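Local coordinates for protein nitrite oxidoreductase subunit C (Kuenenia stuttgartiensis, PDB 7B04) that binds a heme b and calcium ions as part of the nitrite oxidoreductase complex, where it probably takes part in electron transfer, at residues C[69-81]-C[93-105]. Numbering follows the deposited sequence.
Sequences GAFKNAEGVQVKL and GSVNSAEIKAIHD
Val77 and Ile100, then Val79 and Ala98, form the hydrogen-bonded pairs of an antiparallel two-strand contact in the beta-rich heme domain of the ethylbenzene dehydrogenase family. Val77 N meets Ile100 O at 3.0 Å, and Val79 N meets Ala98 O at 2.8 Å; each pair is closed by the return bond. One step beyond strand 77-80, the pairing continues from Leu81 N to Asn96 O.

On the face that carries Val79 and Ile100, Val79 CG2 packs 3.7 Å from Ile100 CG2, and Val79 also rests on Ser308 and His312 of strand 306-316. Past the strand ends, Leu81 CD1 lies 3.8 Å from Val95 CG1; the side chain of Leu81 is about 8 Å from the bound heme. On the face of Gln78 and Ser97, these two share a water, which donates to Gln78 OE1.

Ahead of Gly76 in the chain, Ala70, Phe71 and Ala74 pack against strand 97-104. With Ile103 CG1 set between backbone N and carbonyl carbon (chi1 57°) and the chain extended to CD1, that methyl lies over the centre of the Phe71 ring as a CH-pi contact; Ala70 CB flanks the same methyl. Tyr110 and Gln112 of strand 108-116 also touch Phe71. Lys101 sets CB by Phe71 CD1 and CG against Gly76 CA, then runs out extended to a weak hydrogen bond from NZ to Phe71 O, 3.3 Å long.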
loop_
_atom_site.group_PDB
_atom_site.type_symbol
_atom_site.label_atom_id
_atom_site.label_comp_id
_atom_site.label_asym_id
_atom_site.label_seq_id
_atom_site.Cartn_x
_atom_site.Cartn_y
_atom_site.Cartn_z
ATOM N N GLY C 69 -20.821 -18.691 -57.882
ATOM C CA GLY C 69 -21.327 -19.155 -59.162
ATOM C C GLY C 69 -22.839 -19.276 -59.188
ATOM O O GLY C 69 -23.476 -18.995 -60.205
ATOM N N ALA C 70 -23.433 -19.703 -58.072
ATOM C CA ALA C 70 -24.884 -19.848 -58.009
ATOM C C ALA C 70 -25.590 -18.495 -58.047
ATOM O O ALA C 70 -26.498 -18.281 -58.859
ATOM C CB ALA C 70 -25.273 -20.624 -56.752
ATOM N N PHE C 71 -25.186 -17.565 -57.174
ATOM C CA PHE C 71 -25.862 -16.273 -57.088
ATOM C C PHE C 71 -25.699 -15.438 -58.349
ATOM O O PHE C 71 -26.513 -14.541 -58.593
ATOM C CB PHE C 71 -25.346 -15.479 -55.887
ATOM C CG PHE C 71 -25.904 -15.937 -54.573
ATOM C CD1 PHE C 71 -27.156 -15.520 -54.153
ATOM C CD2 PHE C 71 -25.174 -16.782 -53.755
ATOM C CE1 PHE C 71 -27.672 -15.942 -52.942
ATOM C CE2 PHE C 71 -25.684 -17.206 -52.544
ATOM C CZ PHE C 71 -26.934 -16.785 -52.137
ATOM N N LYS C 72 -24.665 -15.709 -59.148
ATOM C CA LYS C 72 -24.468 -14.972 -60.391
ATOM C C LYS C 72 -25.644 -15.157 -61.340
ATOM O O LYS C 72 -25.940 -14.265 -62.143
ATOM C CB LYS C 72 -23.162 -15.420 -61.046
ATOM C CG LYS C 72 -22.738 -14.621 -62.264
ATOM C CD LYS C 72 -21.222 -14.629 -62.390
ATOM C CE LYS C 72 -20.772 -14.347 -63.812
ATOM N NZ LYS C 72 -20.030 -15.506 -64.385
ATOM N N ASN C 73 -26.336 -16.292 -61.250
ATOM C CA ASN C 73 -27.485 -16.555 -62.102
ATOM C C ASN C 73 -28.789 -16.034 -61.516
ATOM O O ASN C 73 -29.825 -16.110 -62.186
ATOM C CB ASN C 73 -27.604 -18.059 -62.368
ATOM C CG ASN C 73 -26.330 -18.648 -62.937
ATOM O OD1 ASN C 73 -25.347 -18.834 -62.221
ATOM N ND2 ASN C 73 -26.340 -18.944 -64.231
ATOM N N ALA C 74 -28.769 -15.528 -60.287
ATOM C CA ALA C 74 -29.948 -14.929 -59.686
ATOM C C ALA C 74 -29.935 -13.422 -59.921
ATOM O O ALA C 74 -28.902 -12.827 -60.238
ATOM C CB ALA C 74 -30.013 -15.236 -58.190
ATOM N N GLU C 75 -31.099 -12.804 -59.754
ATOM C CA GLU C 75 -31.255 -11.362 -59.893
ATOM C C GLU C 75 -31.638 -10.769 -58.545
ATOM O O GLU C 75 -32.552 -11.267 -57.879
ATOM C CB GLU C 75 -32.286 -11.014 -60.969
ATOM C CG GLU C 75 -32.056 -11.752 -62.285
ATOM C CD GLU C 75 -30.851 -11.227 -63.055
ATOM O OE1 GLU C 75 -29.996 -12.047 -63.454
ATOM O OE2 GLU C 75 -30.758 -9.998 -63.260
ATOM N N GLY C 76 -30.935 -9.711 -58.148
ATOM C CA GLY C 76 -31.086 -9.152 -56.820
ATOM C C GLY C 76 -31.696 -7.768 -56.767
ATOM O O GLY C 76 -31.666 -7.023 -57.749
ATOM N N VAL C 77 -32.266 -7.423 -55.615
ATOM C CA VAL C 77 -32.882 -6.121 -55.389
ATOM C C VAL C 77 -31.869 -5.214 -54.707
ATOM O O VAL C 77 -31.090 -5.658 -53.854
ATOM C CB VAL C 77 -34.160 -6.261 -54.538
ATOM C CG1 VAL C 77 -34.782 -4.900 -54.249
ATOM C CG2 VAL C 77 -35.160 -7.169 -55.232
ATOM N N GLN C 78 -31.883 -3.937 -55.081
ATOM C CA GLN C 78 -31.015 -2.929 -54.487
ATOM C C GLN C 78 -31.814 -2.225 -53.399
ATOM O O GLN C 78 -32.727 -1.446 -53.693
ATOM C CB GLN C 78 -30.530 -1.941 -55.546
ATOM C CG GLN C 78 -29.424 -1.008 -55.086
ATOM C CD GLN C 78 -28.083 -1.705 -54.971
ATOM O OE1 GLN C 78 -27.298 -1.421 -54.067
ATOM N NE2 GLN C 78 -27.814 -2.626 -55.890
ATOM N N VAL C 79 -31.471 -2.498 -52.150
ATOM C CA VAL C 79 -32.177 -1.933 -51.008
ATOM C C VAL C 79 -31.540 -0.606 -50.629
ATOM O O VAL C 79 -30.314 -0.449 -50.669
ATOM C CB VAL C 79 -32.177 -2.920 -49.825
ATOM C CG1 VAL C 79 -33.013 -2.382 -48.673
ATOM C CG2 VAL C 79 -32.706 -4.274 -50.277
ATOM N N LYS C 80 -32.380 0.345 -50.235
ATOM C CA LYS C 80 -31.951 1.669 -49.816
ATOM C C LYS C 80 -31.872 1.709 -48.297
ATOM O O LYS C 80 -32.765 1.208 -47.606
ATOM C CB LYS C 80 -32.916 2.739 -50.336
ATOM C CG LYS C 80 -32.532 4.170 -49.997
ATOM C CD LYS C 80 -33.402 4.721 -48.876
ATOM C CE LYS C 80 -33.142 6.199 -48.644
ATOM N NZ LYS C 80 -33.562 7.025 -49.809
ATOM N N LEU C 81 -30.804 2.308 -47.782
ATOM C CA LEU C 81 -30.532 2.326 -46.354
ATOM C C LEU C 81 -30.468 3.757 -45.844
ATOM O O LEU C 81 -30.071 4.677 -46.565
ATOM C CB LEU C 81 -29.217 1.609 -46.037
ATOM C CG LEU C 81 -29.207 0.101 -46.293
ATOM C CD1 LEU C 81 -27.968 -0.537 -45.692
ATOM C CD2 LEU C 81 -30.467 -0.538 -45.736
ATOM N N GLY C 93 -25.959 5.942 -40.922
ATOM C CA GLY C 93 -25.788 6.814 -42.065
ATOM C C GLY C 93 -24.555 6.504 -42.870
ATOM O O GLY C 93 -24.374 7.086 -43.946
ATOM N N SER C 94 -23.703 5.602 -42.379
ATOM C CA SER C 94 -22.444 5.295 -43.042
ATOM C C SER C 94 -22.654 4.480 -44.309
ATOM O O SER C 94 -21.861 4.591 -45.252
ATOM C CB SER C 94 -21.522 4.553 -42.078
ATOM O OG SER C 94 -22.262 3.696 -41.226
ATOM N N VAL C 95 -23.698 3.657 -44.353
ATOM C CA VAL C 95 -24.021 2.845 -45.519
ATOM C C VAL C 95 -25.383 3.274 -46.043
ATOM O O VAL C 95 -26.325 3.465 -45.268
ATOM C CB VAL C 95 -24.017 1.342 -45.172
ATOM C CG1 VAL C 95 -24.405 0.507 -46.383
ATOM C CG2 VAL C 95 -22.656 0.922 -44.637
ATOM N N ASN C 96 -25.483 3.421 -47.365
ATOM C CA ASN C 96 -26.686 3.944 -47.997
ATOM C C ASN C 96 -27.461 2.917 -48.807
ATOM O O ASN C 96 -28.675 3.060 -48.954
ATOM C CB ASN C 96 -26.328 5.114 -48.925
ATOM C CG ASN C 96 -25.701 6.279 -48.186
ATOM O OD1 ASN C 96 -26.158 6.666 -47.110
ATOM N ND2 ASN C 96 -24.647 6.846 -48.763
ATOM N N SER C 97 -26.797 1.895 -49.340
ATOM C CA SER C 97 -27.450 0.907 -50.186
ATOM C C SER C 97 -26.855 -0.469 -49.920
ATOM O O SER C 97 -25.725 -0.598 -49.441
ATOM C CB SER C 97 -27.327 1.265 -51.673
ATOM O OG SER C 97 -25.981 1.200 -52.108
ATOM N N ALA C 98 -27.635 -1.500 -50.234
ATOM C CA ALA C 98 -27.161 -2.872 -50.136
ATOM C C ALA C 98 -27.866 -3.731 -51.176
ATOM O O ALA C 98 -29.082 -3.630 -51.359
ATOM C CB ALA C 98 -27.389 -3.445 -48.732
ATOM N N GLU C 99 -27.088 -4.570 -51.855
ATOM C CA GLU C 99 -27.605 -5.549 -52.802
ATOM C C GLU C 99 -27.960 -6.842 -52.074
ATOM O O GLU C 99 -27.199 -7.316 -51.228
ATOM C CB GLU C 99 -26.563 -5.822 -53.889
ATOM C CG GLU C 99 -27.026 -6.693 -55.042
ATOM C CD GLU C 99 -25.998 -7.750 -55.412
ATOM O OE1 GLU C 99 -25.627 -7.830 -56.601
ATOM O OE2 GLU C 99 -25.563 -8.502 -54.513
ATOM N N ILE C 100 -29.126 -7.404 -52.395
ATOM C CA ILE C 100 -29.577 -8.655 -51.792
ATOM C C ILE C 100 -30.030 -9.615 -52.885
ATOM O O ILE C 100 -30.852 -9.257 -53.735
ATOM C CB ILE C 100 -30.696 -8.435 -50.753
ATOM C CG1 ILE C 100 -31.100 -9.771 -50.124
ATOM C CG2 ILE C 100 -31.895 -7.717 -51.359
ATOM C CD1 ILE C 100 -31.905 -9.636 -48.853
ATOM N N LYS C 101 -29.473 -10.824 -52.874
ATOM C CA LYS C 101 -29.884 -11.908 -53.751
ATOM C C LYS C 101 -30.282 -13.118 -52.914
ATOM O O LYS C 101 -29.918 -13.229 -51.739
ATOM C CB LYS C 101 -28.766 -12.304 -54.725
ATOM C CG LYS C 101 -28.443 -11.264 -55.779
ATOM C CD LYS C 101 -27.398 -11.787 -56.752
ATOM C CE LYS C 101 -27.066 -10.758 -57.817
ATOM N NZ LYS C 101 -26.040 -11.263 -58.769
ATOM N N ALA C 102 -31.033 -14.032 -53.526
ATOM C CA ALA C 102 -31.509 -15.201 -52.800
ATOM C C ALA C 102 -31.773 -16.349 -53.764
ATOM O O ALA C 102 -32.275 -16.145 -54.873
ATOM C CB ALA C 102 -32.776 -14.888 -51.998
ATOM N N ILE C 103 -31.440 -17.560 -53.310
ATOM C CA ILE C 103 -31.559 -18.794 -54.076
ATOM C C ILE C 103 -31.955 -19.891 -53.095
ATOM O O ILE C 103 -31.720 -19.782 -51.890
ATOM C CB ILE C 103 -30.247 -19.163 -54.801
ATOM C CG1 ILE C 103 -29.110 -19.277 -53.786
ATOM C CG2 ILE C 103 -29.904 -18.131 -55.866
ATOM C CD1 ILE C 103 -27.774 -19.596 -54.397
ATOM N N HIS C 104 -32.563 -20.959 -53.611
ATOM C CA HIS C 104 -32.913 -22.062 -52.724
ATOM C C HIS C 104 -32.865 -23.397 -53.456
ATOM O O HIS C 104 -32.995 -23.476 -54.681
ATOM C CB HIS C 104 -34.272 -21.839 -52.036
ATOM C CG HIS C 104 -35.465 -22.126 -52.892
ATOM N ND1 HIS C 104 -35.922 -23.404 -53.133
ATOM C CD2 HIS C 104 -36.332 -21.295 -53.518
ATOM C CE1 HIS C 104 -37.000 -23.348 -53.895
ATOM N NE2 HIS C 104 -37.271 -22.080 -54.141
ATOM N N ASP C 105 -32.690 -24.452 -52.656
ATOM C CA ASP C 105 -32.538 -25.827 -53.110
ATOM C C ASP C 105 -33.847 -26.582 -53.191
ATOM O O ASP C 105 -33.952 -27.549 -53.953
ATOM C CB ASP C 105 -31.718 -26.606 -52.066
ATOM C CG ASP C 105 -30.305 -26.898 -52.483
ATOM O OD1 ASP C 105 -30.058 -27.163 -53.674
ATOM O OD2 ASP C 105 -29.438 -26.899 -51.582
HETATM O O HOH W 1 -24.766 -1.629 -52.967
#